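Local coordinates for ArtJ (Geobacillus stearothermophilus, PDB 2PVU), which binds arginine, lysine and histidine and probably delivers them to its cognate ATP-binding cassette transporter, Art(MP)2, at residues A[254-257]-A[258-262]; A[64-67]-A[68-72]; A[240-243]-A[244-248]; A[177-180]-A[181-185]. All blocks are in the same frame, centred on the assembly; numbering follows the deposited sequence. Where two conformers were deposited one is given.

Contact 1 (A[254-257]-A[258-262]); sequences TEIY and KKWFG
Y257 and F261, one helical turn apart, form the dense part of this contact at the end of helix 252-261. CD2 of F261 lies over one face of the Y257 ring, toward its rim, and reaches CE1 of Y257 at 3.6 Å; the two planes are inclined at 36°. CB of F261 adds a CH-pi contact over the same ring, 4.2 Å from the Y257 centroid. With CG of Y257 anti to its backbone N (chi1 -171°), the phenol is swung toward the following turn. F261 N also donates to Y257 O at 2.9 Å. Cutting Y257 back to an alanine would probably leave the F261 CB and CD2 without the face they rest on and let the F261 ring shift. On the face that packs against F66 of helix 66-78, CG2 of I256 stands 3.9 Å from CD1 of W260. The solvent side is looser: the K258 chain runs beside T254, its CE 3.9 Å from T254 OG1, and E255 points outward. K259 NZ and W260 NE1 both turn to D69 on helix 66-78. The helix end thus combines aromatic packing of Y257 and F261 with a polar link, partly charged, from K259 and W260 to D69.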
loop_
_atom_site.group_PDB
_atom_site.type_symbol
_atom_site.label_atom_id
_atom_site.label_comp_id
_atom_site.label_asym_id
_atom_site.label_seq_id
_atom_site.Cartn_x
_atom_site.Cartn_y
_atom_site.Cartn_z
ATOM N N THR A 254 16.944 -5.561 -3.712
ATOM C CA THR A 254 16.578 -6.585 -4.699
ATOM C C THR A 254 16.408 -8.002 -4.170
ATOM O O THR A 254 15.545 -8.728 -4.690
ATOM C CB THR A 254 17.275 -6.491 -6.071
ATOM O OG1 THR A 254 17.994 -7.698 -6.411
ATOM C CG2 THR A 254 18.045 -5.270 -6.209
ATOM N N GLU A 255 17.178 -8.386 -3.146
ATOM C CA GLU A 255 16.956 -9.690 -2.477
ATOM C C GLU A 255 15.534 -9.764 -1.905
ATOM O O GLU A 255 14.832 -10.756 -2.127
ATOM C CB GLU A 255 17.956 -9.966 -1.350
ATOM C CG GLU A 255 19.417 -10.084 -1.737
ATOM C CD GLU A 255 20.340 -10.013 -0.495
ATOM O OE1 GLU A 255 19.821 -10.172 0.658
ATOM O OE2 GLU A 255 21.573 -9.792 -0.663
ATOM N N ILE A 256 15.121 -8.725 -1.169
ATOM C CA ILE A 256 13.764 -8.642 -0.612
ATOM C C ILE A 256 12.710 -8.650 -1.731
ATOM O O ILE A 256 11.719 -9.386 -1.653
ATOM C CB ILE A 256 13.574 -7.395 0.277
ATOM C CG1 ILE A 256 14.578 -7.434 1.440
ATOM C CG2 ILE A 256 12.124 -7.380 0.815
ATOM C CD1 ILE A 256 14.722 -6.095 2.207
ATOM N N TYR A 257 12.922 -7.824 -2.756
ATOM C CA TYR A 257 12.002 -7.761 -3.901
ATOM C C TYR A 257 11.824 -9.135 -4.559
ATOM O O TYR A 257 10.713 -9.569 -4.879
ATOM C CB TYR A 257 12.490 -6.745 -4.944
ATOM C CG TYR A 257 11.458 -6.519 -6.010
ATOM C CD1 TYR A 257 10.473 -5.510 -5.866
ATOM C CD2 TYR A 257 11.414 -7.334 -7.146
ATOM C CE1 TYR A 257 9.505 -5.329 -6.861
ATOM C CE2 TYR A 257 10.443 -7.180 -8.117
ATOM C CZ TYR A 257 9.520 -6.163 -7.991
ATOM O OH TYR A 257 8.582 -6.047 -8.993
ATOM N N LYS A 258 12.934 -9.828 -4.783
ATOM C CA LYS A 258 12.862 -11.144 -5.403
ATOM C C LYS A 258 12.151 -12.180 -4.523
ATOM O O LYS A 258 11.443 -13.066 -5.035
ATOM C CB LYS A 258 14.255 -11.633 -5.740
ATOM C CG LYS A 258 14.887 -10.857 -6.892
ATOM C CD LYS A 258 16.030 -11.646 -7.508
ATOM C CE LYS A 258 17.317 -11.550 -6.703
ATOM N NZ LYS A 258 18.439 -12.299 -7.363
ATOM N N LYS A 259 12.391 -12.106 -3.217
ATOM C CA LYS A 259 11.678 -12.945 -2.244
ATOM C C LYS A 259 10.181 -12.864 -2.485
ATOM O O LYS A 259 9.515 -13.886 -2.626
ATOM C CB LYS A 259 12.008 -12.516 -0.806
ATOM C CG LYS A 259 11.432 -13.435 0.265
ATOM C CD LYS A 259 11.723 -12.873 1.659
ATOM C CE LYS A 259 10.986 -13.675 2.714
ATOM N NZ LYS A 259 11.000 -12.970 4.035
ATOM N N TRP A 260 9.664 -11.646 -2.595
ATOM C CA TRP A 260 8.228 -11.429 -2.599
ATOM C C TRP A 260 7.578 -11.504 -3.976
ATOM O O TRP A 260 6.401 -11.861 -4.087
ATOM C CB TRP A 260 7.893 -10.121 -1.862
ATOM C CG TRP A 260 8.159 -10.307 -0.383
ATOM C CD1 TRP A 260 9.285 -9.949 0.305
ATOM C CD2 TRP A 260 7.300 -10.958 0.564
ATOM N NE1 TRP A 260 9.179 -10.334 1.627
ATOM C CE2 TRP A 260 7.970 -10.951 1.813
ATOM C CE3 TRP A 260 6.017 -11.539 0.484
ATOM C CZ2 TRP A 260 7.398 -11.499 2.990
ATOM C CZ3 TRP A 260 5.454 -12.106 1.661
ATOM C CH2 TRP A 260 6.141 -12.070 2.889
ATOM N N PHE A 261 8.343 -11.206 -5.022
ATOM C CA PHE A 261 7.778 -11.086 -6.361
ATOM C C PHE A 261 8.359 -12.029 -7.394
ATOM O O PHE A 261 7.817 -12.139 -8.486
ATOM C CB PHE A 261 7.871 -9.632 -6.823
ATOM C CG PHE A 261 7.135 -8.704 -5.932
ATOM C CD1 PHE A 261 5.746 -8.679 -5.947
ATOM C CD2 PHE A 261 7.815 -7.900 -5.007
ATOM C CE1 PHE A 261 5.041 -7.855 -5.088
ATOM C CE2 PHE A 261 7.107 -7.054 -4.145
ATOM C CZ PHE A 261 5.720 -7.024 -4.191
ATOM N N GLY A 262 9.455 -12.697 -7.049
ATOM C CA GLY A 262 10.041 -13.742 -7.874
ATOM C C GLY A 262 10.701 -13.273 -9.152
ATOM O O GLY A 262 10.923 -14.052 -10.056
#

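Contact 2 (A[64-67]-A[68-72]); sequences VGFD and VDLLD
The F66 ring meets L70 obliquely, one turn further along helix 66-78, with CE2 of F66 4.1 Å from CD2 of L70. Matching first torsions (chi1 173° for F66, 176° for L70) send the two side chains the same way, so that they run alongside each other. Beyond this pair the phenyl meets F125 edge-to-face and packs against I256 and W260 of helix 252-261.

The other flat groups are carboxylates. That of D69 faces the start of the helix, where its OD1 accepts from a water at 2.8 Å; the same water accepts from G65 N at 3.0 Å and so bridges the first turn. OD2 of D69 serves helix 252-261 instead. D67 sends its carboxylate into the buried interior, where Y124 OH and the backbone N of G107, a residue of the lysine pocket, bond its two oxygens, with the E56 carboxylate close by; this second-shell link probably helps to position the pocket loop.

V68 packs back on the incoming chain, V68 CG2 lying 3.4 Å from V64 C. G65 is the N-cap, and its O accepts from D69 N at 3.0 Å. The next bonds, L70 N to F66 O and L71 N to D67 O, are both 2.9 Å. Strand 62-64 thus passes through a glycine straight into helix 66-78, a beta-to-alpha junction in a lobe of the family 3 solute-binding fold, whose first helical turn reaches the pocket through D67 and G107.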
loop_
_atom_site.group_PDB
_atom_site.type_symbol
_atom_site.label_atom_id
_atom_site.label_comp_id
_atom_site.label_asym_id
_atom_site.label_seq_id
_atom_site.Cartn_x
_atom_site.Cartn_y
_atom_site.Cartn_z
ATOM N N VAL A 64 3.890 -9.916 8.495
ATOM C CA VAL A 64 4.898 -10.291 7.471
ATOM C C VAL A 64 4.664 -9.502 6.185
ATOM O O VAL A 64 3.588 -8.915 6.003
ATOM C CB VAL A 64 4.868 -11.825 7.183
ATOM C CG1 VAL A 64 5.197 -12.604 8.454
ATOM C CG2 VAL A 64 3.507 -12.268 6.589
ATOM N N GLY A 65 5.655 -9.496 5.293
ATOM C CA GLY A 65 5.443 -8.951 3.975
ATOM C C GLY A 65 6.613 -8.131 3.468
ATOM O O GLY A 65 7.657 -7.959 4.177
ATOM N N PHE A 66 6.467 -7.674 2.228
ATOM C CA PHE A 66 7.552 -6.921 1.612
ATOM C C PHE A 66 7.910 -5.650 2.410
ATOM O O PHE A 66 9.104 -5.336 2.637
ATOM C CB PHE A 66 7.169 -6.560 0.175
ATOM C CG PHE A 66 8.148 -5.638 -0.497
ATOM C CD1 PHE A 66 9.229 -6.153 -1.183
ATOM C CD2 PHE A 66 7.985 -4.229 -0.417
ATOM C CE1 PHE A 66 10.202 -5.308 -1.811
ATOM C CE2 PHE A 66 8.943 -3.355 -1.046
ATOM C CZ PHE A 66 10.035 -3.888 -1.750
ATOM N N ASP A 67 6.885 -4.900 2.805
ATOM C CA ASP A 67 7.121 -3.681 3.571
ATOM C C ASP A 67 7.767 -4.043 4.898
ATOM O O ASP A 67 8.590 -3.287 5.403
ATOM C CB ASP A 67 5.815 -2.926 3.879
ATOM C CG ASP A 67 5.363 -2.013 2.758
ATOM O OD1 ASP A 67 6.147 -1.714 1.796
ATOM O OD2 ASP A 67 4.199 -1.526 2.897
ATOM N N VAL A 68 7.372 -5.165 5.495
ATOM C CA VAL A 68 7.996 -5.616 6.762
ATOM C C VAL A 68 9.497 -5.857 6.621
ATOM O O VAL A 68 10.289 -5.390 7.449
ATOM C CB VAL A 68 7.288 -6.848 7.372
ATOM C CG1 VAL A 68 7.933 -7.266 8.716
ATOM C CG2 VAL A 68 5.770 -6.548 7.535
ATOM N N ASP A 69 9.897 -6.599 5.588
ATOM C CA ASP A 69 11.300 -6.953 5.406
ATOM C C ASP A 69 12.082 -5.703 5.023
ATOM O O ASP A 69 13.217 -5.531 5.438
ATOM C CB ASP A 69 11.485 -8.001 4.314
ATOM C CG ASP A 69 10.971 -9.374 4.717
ATOM O OD1 ASP A 69 10.692 -9.594 5.922
ATOM O OD2 ASP A 69 10.864 -10.228 3.809
ATOM N N LEU A 70 11.486 -4.860 4.195
ATOM C CA LEU A 70 12.188 -3.650 3.803
ATOM C C LEU A 70 12.392 -2.750 5.013
ATOM O O LEU A 70 13.494 -2.247 5.237
ATOM C CB LEU A 70 11.455 -2.913 2.676
ATOM C CG LEU A 70 12.078 -1.579 2.267
ATOM C CD1 LEU A 70 13.480 -1.740 1.645
ATOM C CD2 LEU A 70 11.175 -0.879 1.299
ATOM N N LEU A 71 11.349 -2.557 5.824
ATOM C CA LEU A 71 11.486 -1.746 7.050
ATOM C C LEU A 71 12.630 -2.246 7.956
ATOM O O LEU A 71 13.433 -1.465 8.433
ATOM C CB LEU A 71 10.146 -1.689 7.818
ATOM C CG LEU A 71 10.137 -0.868 9.126
ATOM C CD1 LEU A 71 10.222 0.623 8.854
ATOM C CD2 LEU A 71 8.886 -1.238 9.940
ATOM N N ASP A 72 12.727 -3.546 8.156
ATOM C CA ASP A 72 13.794 -4.079 9.000
ATOM C C ASP A 72 15.178 -3.770 8.457
ATOM O O ASP A 72 16.083 -3.398 9.207
ATOM C CB ASP A 72 13.641 -5.587 9.138
ATOM C CG ASP A 72 14.481 -6.119 10.265
ATOM O OD1 ASP A 72 14.308 -5.609 11.403
ATOM O OD2 ASP A 72 15.332 -6.992 10.003
HETATM O O HOH W 1 8.149 -10.681 6.555
#

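Contact 3 (A[240-243]-A[244-248]); sequences VDEA and LKNVI
E242 and N246 approach each other one turn apart on the outer side of helix 237-249. Their carboxylate and amide planes stand 89° apart, and OE2 of E242 lies 3.5 Å from both OD1 and ND2 of N246. OE2 and OD1 are both acceptors and make no bond with each other; the two groups merely lie near one another. A bend in the glutamate chain at chi2 (66°) carries its end back toward the asparagine. The backbone beneath is much firmer: N246 N donates to E242 O at 3.0 Å, L244 N to V240 O at 2.8 Å, and V247 N to A243 O at 2.8 Å with an almost straight N-H (170°).

K245 lays its aliphatic part over the carbonyl of D241, CG of the lysine being 3.4 Å from D241 O. NZ of K245 stays 5.0 Å from OE1 of E242, so attraction between these charges is probably only diffuse. D241 is fixed from elsewhere, by a salt bridge to K237 and by the backbone N of D122.

On the inner side, V240, A243 and V247 face helix 66-78, where they touch V74, A77, A78 and A73, and V240 also reaches M228 and F230 of strand 224-231. The alanines A243, A73, A77 and A78 probably allow a close approach here. The arrangement is that of an amphipathic helix covering a lobe of the solute-binding fold, polar outside and apolar against its neighbours.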
loop_
_atom_site.group_PDB
_atom_site.type_symbol
_atom_site.label_atom_id
_atom_site.label_comp_id
_atom_site.label_asym_id
_atom_site.label_seq_id
_atom_site.Cartn_x
_atom_site.Cartn_y
_atom_site.Cartn_z
ATOM N N VAL A 240 16.195 7.694 7.403
ATOM C CA VAL A 240 15.496 6.672 6.638
ATOM C C VAL A 240 15.872 6.821 5.142
ATOM O O VAL A 240 16.138 5.818 4.491
ATOM C CB VAL A 240 13.959 6.690 6.889
ATOM C CG1 VAL A 240 13.199 5.817 5.848
ATOM C CG2 VAL A 240 13.633 6.177 8.315
ATOM N N ASP A 241 15.898 8.049 4.604
ATOM C CA ASP A 241 16.321 8.246 3.192
ATOM C C ASP A 241 17.731 7.725 2.914
ATOM O O ASP A 241 17.981 7.072 1.898
ATOM C CB ASP A 241 16.200 9.737 2.774
ATOM C CG ASP A 241 14.778 10.147 2.514
ATOM O OD1 ASP A 241 13.950 9.228 2.339
ATOM O OD2 ASP A 241 14.488 11.383 2.446
ATOM N N GLU A 242 18.667 7.996 3.826
ATOM C CA GLU A 242 20.037 7.523 3.637
ATOM C C GLU A 242 20.071 5.984 3.753
ATOM O O GLU A 242 20.774 5.319 2.973
ATOM C CB GLU A 242 20.993 8.189 4.650
ATOM C CG GLU A 242 22.430 7.642 4.648
ATOM C CD GLU A 242 23.185 7.927 3.351
ATOM O OE1 GLU A 242 22.719 8.750 2.521
ATOM O OE2 GLU A 242 24.286 7.332 3.175
ATOM N N ALA A 243 19.320 5.431 4.705
ATOM C CA ALA A 243 19.308 3.975 4.916
ATOM C C ALA A 243 18.708 3.259 3.706
ATOM O O ALA A 243 19.179 2.175 3.293
ATOM C CB ALA A 243 18.510 3.638 6.141
ATOM N N LEU A 244 17.611 3.812 3.182
ATOM C CA LEU A 244 17.001 3.222 1.988
ATOM C C LEU A 244 18.007 3.178 0.810
ATOM O O LEU A 244 18.090 2.167 0.092
ATOM C CB LEU A 244 15.754 4.028 1.584
ATOM C CG LEU A 244 14.996 3.626 0.299
ATOM C CD1 LEU A 244 14.500 2.175 0.314
ATOM C CD2 LEU A 244 13.803 4.563 0.044
ATOM N N LYS A 245 18.754 4.269 0.627
ATOM C CA LYS A 245 19.832 4.347 -0.378
ATOM C C LYS A 245 20.825 3.242 -0.173
ATOM O O LYS A 245 21.222 2.574 -1.126
ATOM C CB LYS A 245 20.550 5.721 -0.330
ATOM C CG LYS A 245 19.736 6.777 -1.006
ATOM C CD LYS A 245 20.382 8.137 -0.970
ATOM C CE LYS A 245 19.380 9.210 -1.462
ATOM N NZ LYS A 245 19.919 10.600 -1.242
ATOM N N ASN A 246 21.231 3.077 1.081
ATOM C CA ASN A 246 22.200 2.043 1.463
ATOM C C ASN A 246 21.658 0.632 1.192
ATOM O O ASN A 246 22.344 -0.195 0.586
ATOM C CB ASN A 246 22.645 2.253 2.909
ATOM C CG ASN A 246 23.553 3.522 3.086
ATOM O OD1 ASN A 246 23.717 4.051 4.210
ATOM N ND2 ASN A 246 24.145 4.006 1.976
ATOM N N VAL A 247 20.407 0.384 1.587
ATOM C CA VAL A 247 19.697 -0.880 1.276
ATOM C C VAL A 247 19.568 -1.185 -0.228
ATOM O O VAL A 247 19.764 -2.335 -0.659
ATOM C CB VAL A 247 18.324 -0.952 2.006
ATOM C CG1 VAL A 247 17.458 -2.155 1.515
ATOM C CG2 VAL A 247 18.569 -1.061 3.517
ATOM N N ILE A 248 19.241 -0.173 -1.024
ATOM C CA ILE A 248 19.212 -0.345 -2.473
ATOM C C ILE A 248 20.623 -0.590 -3.024
ATOM O O ILE A 248 20.852 -1.539 -3.787
ATOM C CB ILE A 248 18.556 0.844 -3.184
ATOM C CG1 ILE A 248 17.043 0.901 -2.838
ATOM C CG2 ILE A 248 18.831 0.763 -4.721
ATOM C CD1 ILE A 248 16.340 2.193 -3.212
#

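Contact 4 (A[177-180]-A[181-185]); sequences TTVV and AIMEL
V180 O takes the shortest of the backbone bonds here, from E184 N at 2.9 Å, and carbons of the same glutamate lie close to it, CB at 3.7 Å from V180 O. At the other end of V180, its N donates to T177 OG1 at 3.1 Å with a nearly straight N-H (165°). This is an N-cap: the threonine hydroxyl, placed by chi1 of 62°, satisfies an amide that the first turn of helix 178-186 would otherwise leave without an acceptor. T177 O adds only a weak bond from A181 N.

Further along, the firm link between V179 and M183 is the main-chain bond from M183 N to V179 O at 3.0 Å. The M183 side chain runs alongside V179 in one of its two conformers, so that apolar contact is uncertain. T178 and I182 are set at a slant, with CG2 of the threonine 4.1 Å from CD1 of the isoleucine. A181 packs on F175, while I182 reaches L132 of strand 125-134.

E184 OE2 goes to N187 rather than back into these turns. Main-chain bonds thus run throughout, with apolar contacts beside them, and the threonine cap closes the start, T177 OG1 holding V180 N. Next to it the T178 hydroxyl is bonded to Q153, a residue that lines the lysine pocket, and T178 probably serves there as a second-shell support joining the helix start to the binding site.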
loop_
_atom_site.group_PDB
_atom_site.type_symbol
_atom_site.label_atom_id
_atom_site.label_comp_id
_atom_site.label_asym_id
_atom_site.label_seq_id
_atom_site.Cartn_x
_atom_site.Cartn_y
_atom_site.Cartn_z
ATOM N N THR A 177 -10.652 -2.058 5.477
ATOM C CA THR A 177 -9.513 -2.819 4.893
ATOM C C THR A 177 -9.791 -3.162 3.440
ATOM O O THR A 177 -10.969 -3.325 3.034
ATOM C CB THR A 177 -9.226 -4.110 5.646
ATOM O OG1 THR A 177 -10.360 -4.984 5.580
ATOM C CG2 THR A 177 -8.892 -3.837 7.120
ATOM N N THR A 178 -8.711 -3.339 2.675
ATOM C CA THR A 178 -8.847 -3.910 1.324
ATOM C C THR A 178 -9.352 -5.360 1.399
ATOM O O THR A 178 -10.059 -5.820 0.491
ATOM C CB THR A 178 -7.495 -3.810 0.609
ATOM O OG1 THR A 178 -7.187 -2.436 0.557
ATOM C CG2 THR A 178 -7.519 -4.419 -0.851
ATOM N N VAL A 179 -9.024 -6.075 2.475
ATOM C CA VAL A 179 -9.501 -7.446 2.648
ATOM C C VAL A 179 -11.035 -7.501 2.558
ATOM O O VAL A 179 -11.598 -8.312 1.817
ATOM C CB VAL A 179 -9.050 -8.054 4.015
ATOM C CG1 VAL A 179 -9.846 -9.355 4.312
ATOM C CG2 VAL A 179 -7.546 -8.348 3.991
ATOM N N VAL A 180 -11.701 -6.634 3.313
ATOM C CA VAL A 180 -13.183 -6.555 3.295
ATOM C C VAL A 180 -13.762 -6.094 1.942
ATOM O O VAL A 180 -14.794 -6.620 1.504
ATOM C CB VAL A 180 -13.718 -5.716 4.455
ATOM C CG1 VAL A 180 -15.236 -5.451 4.292
ATOM C CG2 VAL A 180 -13.436 -6.430 5.781
ATOM N N ALA A 181 -13.115 -5.124 1.287
ATOM C CA ALA A 181 -13.462 -4.779 -0.094
ATOM C C ALA A 181 -13.543 -6.006 -0.994
ATOM O O ALA A 181 -14.519 -6.186 -1.738
ATOM C CB ALA A 181 -12.443 -3.691 -0.677
ATOM N N ILE A 182 -12.495 -6.835 -0.959
ATOM C CA ILE A 182 -12.437 -8.064 -1.772
ATOM C C ILE A 182 -13.549 -9.043 -1.407
ATOM O O ILE A 182 -14.211 -9.593 -2.286
ATOM C CB ILE A 182 -11.035 -8.733 -1.686
ATOM C CG1 ILE A 182 -10.016 -7.883 -2.465
ATOM C CG2 ILE A 182 -11.062 -10.153 -2.268
ATOM C CD1 ILE A 182 -8.581 -8.174 -2.102
ATOM N N MET A 183 -13.771 -9.233 -0.105
ATOM C CA MET A 183 -14.883 -10.051 0.374
ATOM C C MET A 183 -16.226 -9.584 -0.181
ATOM O O MET A 183 -17.079 -10.428 -0.500
ATOM C CB MET A 183 -14.912 -10.097 1.910
ATOM C CG MET A 183 -13.709 -10.810 2.512
ATOM S SD MET A 183 -13.673 -10.925 4.315
ATOM C CE MET A 183 -12.510 -12.292 4.464
ATOM N N GLU A 184 -16.421 -8.258 -0.288
ATOM C CA GLU A 184 -17.690 -7.723 -0.828
ATOM C C GLU A 184 -17.771 -7.941 -2.352
ATOM O O GLU A 184 -18.856 -7.972 -2.905
ATOM C CB GLU A 184 -17.890 -6.221 -0.502
ATOM C CG GLU A 184 -18.491 -5.915 0.892
ATOM C CD GLU A 184 -19.918 -6.496 1.127
ATOM O OE1 GLU A 184 -20.952 -5.870 0.774
ATOM O OE2 GLU A 184 -19.991 -7.551 1.739
ATOM N N LEU A 185 -16.619 -8.030 -3.024
ATOM C CA LEU A 185 -16.600 -8.450 -4.442
ATOM C C LEU A 185 -17.055 -9.909 -4.535
ATOM O O LEU A 185 -17.919 -10.250 -5.333
ATOM C CB LEU A 185 -15.196 -8.297 -5.050
ATOM C CG LEU A 185 -15.054 -8.769 -6.488
ATOM C CD1 LEU A 185 -15.978 -7.940 -7.445
ATOM C CD2 LEU A 185 -13.566 -8.695 -6.901
#

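Along the chain the order is contact 2, contact 4, contact 3, contact 1. Contacts 1, 2 and 3 cluster in one part of the molecule: contacts 1 and 2 have centres 11 Å apart and are joined by a salt bridge from K259 to D69, whereas contacts 2 and 3, 14 Å apart, touch through L70 with V247 and L244. Helix 66-78 thus packs against both late helices, 237-249 and 252-261, which follow each other directly. Contact 4, on helix 178-186, belongs to the other lobe, its centre about 23 Å from contact 2 and 33 Å from contact 3. Bound lysine lies between, consistent with a two-lobed binding protein that closes on its ligand.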